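Local coordinates for bifunctional GH43-CE protein (Bacteroides eggerthii, PDB 6MLY), which probably acts on xylan as a beta-xylosidase of glycoside hydrolase family 43 and carries a carbohydrate esterase domain in the same chain, at residues Met82-Gly87 with Gln333-Pro338. Numbering follows the deposited sequence.
Sequences MNLDDG and QWNHNP
The side-chain amide nitrogen of Asn337 gives its protons to two carbonyls: ND2 of Asn337 lies 2.7 Å from OD1 of Asn83, and it also bonds to the backbone oxygen of Ala77. The two asparagine side chains meet obliquely, their amide planes 59° apart, and the donor sits tilted from the plane of the Asn83 carbonyl. An asparagine suits each place, one offering its oxygen and the other its N-H group, while ND2 of Asn83 bonds to Asn78. Beside this pair the backbone N of Asn337 reaches O of Met82 at 3.1 Å, a nearly straight bond. Met82 has CG anti to its own backbone N (chi1 -169°), so that CG lies 3.4 Å from OD1 of Asn337; its flexible chain, bent at chi2 and chi3, can follow that amide and still bring CE beside CD2 of His336. The contact joins two domains: residues 82-87 continue from the short helix 80-83 of the family 43 glycosidase part into a loop, whereas residues 333-338 comprise strand 333-335 of the concanavalin A-like beta-sandwich and the loop that follows it. That strand also pairs with strand 51-52 of the glycosidase part. Leu84, with positive phi after the helix, is branched and can lay a methyl over the His336 ring centre, a CH-pi contact with CD2 of Leu84 3.6 Å from the ring centroid. At the ring's edge, O of Met82 lies 3.4 Å from CD2 of His336. Histidine serves here as both flat surface and polar link: ND1 donates to OD1 of Asn335, and NE2 is bonded to N of Thr90. An alanine at His336 would probably open a gap beneath CD2 of Leu84 and deprive OD1 of Asn335 and N of Thr90 of their imidazole partner. Tyr91 meets the His336 ring edge-to-face, its hydroxyl bonded to ND2 of Asn335.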
ATOM      1  N   MET A  82      26.484   8.446  -0.597  1.00 80.03           N
ATOM      2  CA  MET A  82      25.503   9.473  -0.977  1.00 78.05           C
ATOM      3  C   MET A  82      25.176   9.383  -2.478  1.00 77.91           C
ATOM      4  O   MET A  82      24.090   9.796  -2.893  1.00 77.72           O
ATOM      5  CB  MET A  82      26.037  10.872  -0.648  1.00 78.45           C
ATOM      6  CG  MET A  82      25.003  11.993  -0.765  1.00 76.99           C
ATOM      7  SD  MET A  82      23.904  12.158   0.672  1.00 76.40           S
ATOM      8  CE  MET A  82      22.552  11.085   0.187  1.00 76.59           C
ATOM      9  N   ASN A  83      26.104   8.833  -3.278  1.00 77.92           N
ATOM     10  CA  ASN A  83      25.972   8.739  -4.750  1.00 77.07           C
ATOM     11  C   ASN A  83      25.414   7.381  -5.208  1.00 77.08           C
ATOM     12  O   ASN A  83      25.324   7.152  -6.410  1.00 78.79           O
ATOM     13  CB  ASN A  83      27.317   8.952  -5.454  1.00 76.85           C
ATOM     14  CG  ASN A  83      27.766  10.397  -5.490  1.00 75.58           C
ATOM     15  OD1 ASN A  83      26.956  11.315  -5.387  1.00 73.68           O
ATOM     16  ND2 ASN A  83      29.060  10.607  -5.658  1.00 75.80           N
ATOM     17  N   LEU A  84      25.050   6.490  -4.274  1.00 76.41           N
ATOM     18  CA  LEU A  84      24.623   5.103  -4.583  1.00 76.44           C
ATOM     19  C   LEU A  84      25.639   4.426  -5.516  1.00 77.57           C
ATOM     20  O   LEU A  84      25.261   3.856  -6.543  1.00 77.73           O
ATOM     21  CB  LEU A  84      23.228   5.100  -5.225  1.00 74.89           C
ATOM     22  CG  LEU A  84      22.058   5.484  -4.321  1.00 73.26           C
ATOM     23  CD1 LEU A  84      20.774   5.583  -5.126  1.00 72.17           C
ATOM     24  CD2 LEU A  84      21.884   4.497  -3.178  1.00 73.93           C
ATOM     25  N   ASP A  85      26.923   4.492  -5.151  1.00 78.12           N
ATOM     26  CA  ASP A  85      27.996   3.850  -5.910  1.00 79.53           C
ATOM     27  C   ASP A  85      28.515   2.646  -5.114  1.00 81.77           C
ATOM     28  O   ASP A  85      28.419   2.622  -3.881  1.00 81.24           O
ATOM     29  CB  ASP A  85      29.130   4.831  -6.229  1.00 78.90           C
ATOM     30  CG  ASP A  85      28.805   5.877  -7.286  1.00 76.99           C
ATOM     31  OD1 ASP A  85      27.656   5.888  -7.773  1.00 76.24           O
ATOM     32  OD2 ASP A  85      29.714   6.667  -7.622  1.00 76.33           O
ATOM     33  N   ASP A  86      29.033   1.647  -5.844  1.00 84.35           N
ATOM     34  CA  ASP A  86      29.741   0.482  -5.292  1.00 86.06           C
ATOM     35  C   ASP A  86      28.829  -0.292  -4.329  1.00 85.57           C
ATOM     36  O   ASP A  86      29.303  -0.816  -3.321  1.00 87.72           O
ATOM     37  CB  ASP A  86      31.034   0.900  -4.575  1.00 87.28           C
ATOM     38  CG  ASP A  86      31.871   1.934  -5.315  1.00 87.56           C
ATOM     39  OD1 ASP A  86      32.072   1.768  -6.530  1.00 87.62           O
ATOM     40  OD2 ASP A  86      32.316   2.908  -4.666  1.00 88.11           O
ATOM     41  N   GLY A  87      27.529  -0.358  -4.638  1.00 83.41           N
ATOM     42  CA  GLY A  87      26.552  -0.953  -3.734  1.00 84.91           C
ATOM     43  C   GLY A  87      26.719  -0.431  -2.316  1.00 86.15           C
ATOM     44  O   GLY A  87      27.066  -1.179  -1.399  1.00 87.89           O
ATOM     45  N   GLN A 333      11.788  15.543  -5.028  1.00 62.90           N
ATOM     46  CA  GLN A 333      13.110  15.233  -4.474  1.00 62.99           C
ATOM     47  C   GLN A 333      13.530  13.849  -4.998  1.00 63.22           C
ATOM     48  O   GLN A 333      12.737  12.910  -4.972  1.00 63.45           O
ATOM     49  CB  GLN A 333      13.109  15.237  -2.936  1.00 63.47           C
ATOM     50  CG  GLN A 333      12.289  16.348  -2.281  1.00 63.20           C
ATOM     51  CD  GLN A 333      12.399  16.343  -0.772  1.00 63.94           C
ATOM     52  OE1 GLN A 333      13.288  15.717  -0.204  1.00 64.84           O
ATOM     53  NE2 GLN A 333      11.500  17.051  -0.102  1.00 63.97           N
ATOM     54  N   TRP A 334      14.784  13.733  -5.454  1.00 63.59           N
ATOM     55  CA  TRP A 334      15.366  12.466  -5.899  1.00 64.56           C
ATOM     56  C   TRP A 334      15.708  11.587  -4.690  1.00 65.17           C
ATOM     57  O   TRP A 334      15.837  12.070  -3.574  1.00 65.03           O
ATOM     58  CB  TRP A 334      16.622  12.699  -6.746  1.00 64.93           C
ATOM     59  CG  TRP A 334      16.434  13.606  -7.922  1.00 65.34           C
ATOM     60  CD1 TRP A 334      16.622  14.957  -7.955  1.00 65.32           C
ATOM     61  CD2 TRP A 334      16.059  13.225  -9.256  1.00 65.30           C
ATOM     62  NE1 TRP A 334      16.376  15.443  -9.211  1.00 65.13           N
ATOM     63  CE2 TRP A 334      16.030  14.404 -10.030  1.00 65.36           C
ATOM     64  CE3 TRP A 334      15.746  12.009  -9.871  1.00 65.60           C
ATOM     65  CZ2 TRP A 334      15.695  14.400 -11.381  1.00 65.48           C
ATOM     66  CZ3 TRP A 334      15.416  12.007 -11.207  1.00 65.80           C
ATOM     67  CH2 TRP A 334      15.391  13.188 -11.951  1.00 65.77           C
ATOM     68  N   ASN A 335      15.861  10.286  -4.944  1.00 66.29           N
ATOM     69  CA  ASN A 335      16.421   9.332  -3.994  1.00 67.17           C
ATOM     70  C   ASN A 335      17.943   9.333  -4.164  1.00 67.38           C
ATOM     71  O   ASN A 335      18.445   8.884  -5.202  1.00 67.47           O
ATOM     72  CB  ASN A 335      15.847   7.930  -4.208  1.00 68.67           C
ATOM     73  CG  ASN A 335      16.507   6.864  -3.357  1.00 69.95           C
ATOM     74  OD1 ASN A 335      16.888   7.114  -2.213  1.00 70.92           O
ATOM     75  ND2 ASN A 335      16.616   5.662  -3.902  1.00 72.41           N
ATOM     76  N   HIS A 336      18.656   9.844  -3.148  1.00 66.85           N
ATOM     77  CA  HIS A 336      20.109  10.007  -3.184  1.00 67.28           C
ATOM     78  C   HIS A 336      20.475  10.993  -4.301  1.00 66.70           C
ATOM     79  O   HIS A 336      19.591  11.581  -4.927  1.00 66.19           O
ATOM     80  CB  HIS A 336      20.811   8.646  -3.328  1.00 68.38           C
ATOM     81  CG  HIS A 336      20.953   7.881  -2.056  1.00 69.17           C
ATOM     82  ND1 HIS A 336      19.869   7.352  -1.382  1.00 69.06           N
ATOM     83  CD2 HIS A 336      22.048   7.520  -1.353  1.00 70.07           C
ATOM     84  CE1 HIS A 336      20.290   6.716  -0.308  1.00 69.88           C
ATOM     85  NE2 HIS A 336      21.623   6.805  -0.269  1.00 70.61           N
ATOM     86  N   ASN A 337      21.781  11.180  -4.526  1.00 67.64           N
ATOM     87  CA  ASN A 337      22.283  12.144  -5.496  1.00 68.16           C
ATOM     88  C   ASN A 337      21.885  11.725  -6.906  1.00 67.88           C
ATOM     89  O   ASN A 337      22.250  10.643  -7.360  1.00 68.81           O
ATOM     90  CB  ASN A 337      23.801  12.312  -5.414  1.00 69.05           C
ATOM     91  CG  ASN A 337      24.230  13.054  -4.172  1.00 69.22           C
ATOM     92  OD1 ASN A 337      23.388  13.494  -3.393  1.00 69.31           O
ATOM     93  ND2 ASN A 337      25.531  13.192  -3.978  1.00 70.27           N
ATOM     94  N   PRO A 338      21.156  12.588  -7.653  1.00 67.59           N
ATOM     95  CA  PRO A 338      20.776  12.272  -9.027  1.00 67.69           C
ATOM     96  C   PRO A 338      21.996  12.299  -9.958  1.00 68.45           C
ATOM     97  O   PRO A 338      22.961  13.006  -9.672  1.00 69.15           O
ATOM     98  CB  PRO A 338      19.791  13.392  -9.395  1.00 66.97           C
ATOM     99  CG  PRO A 338      20.204  14.553  -8.522  1.00 66.63           C
ATOM    100  CD  PRO A 338      20.687  13.920  -7.234  1.00 66.81           C
TER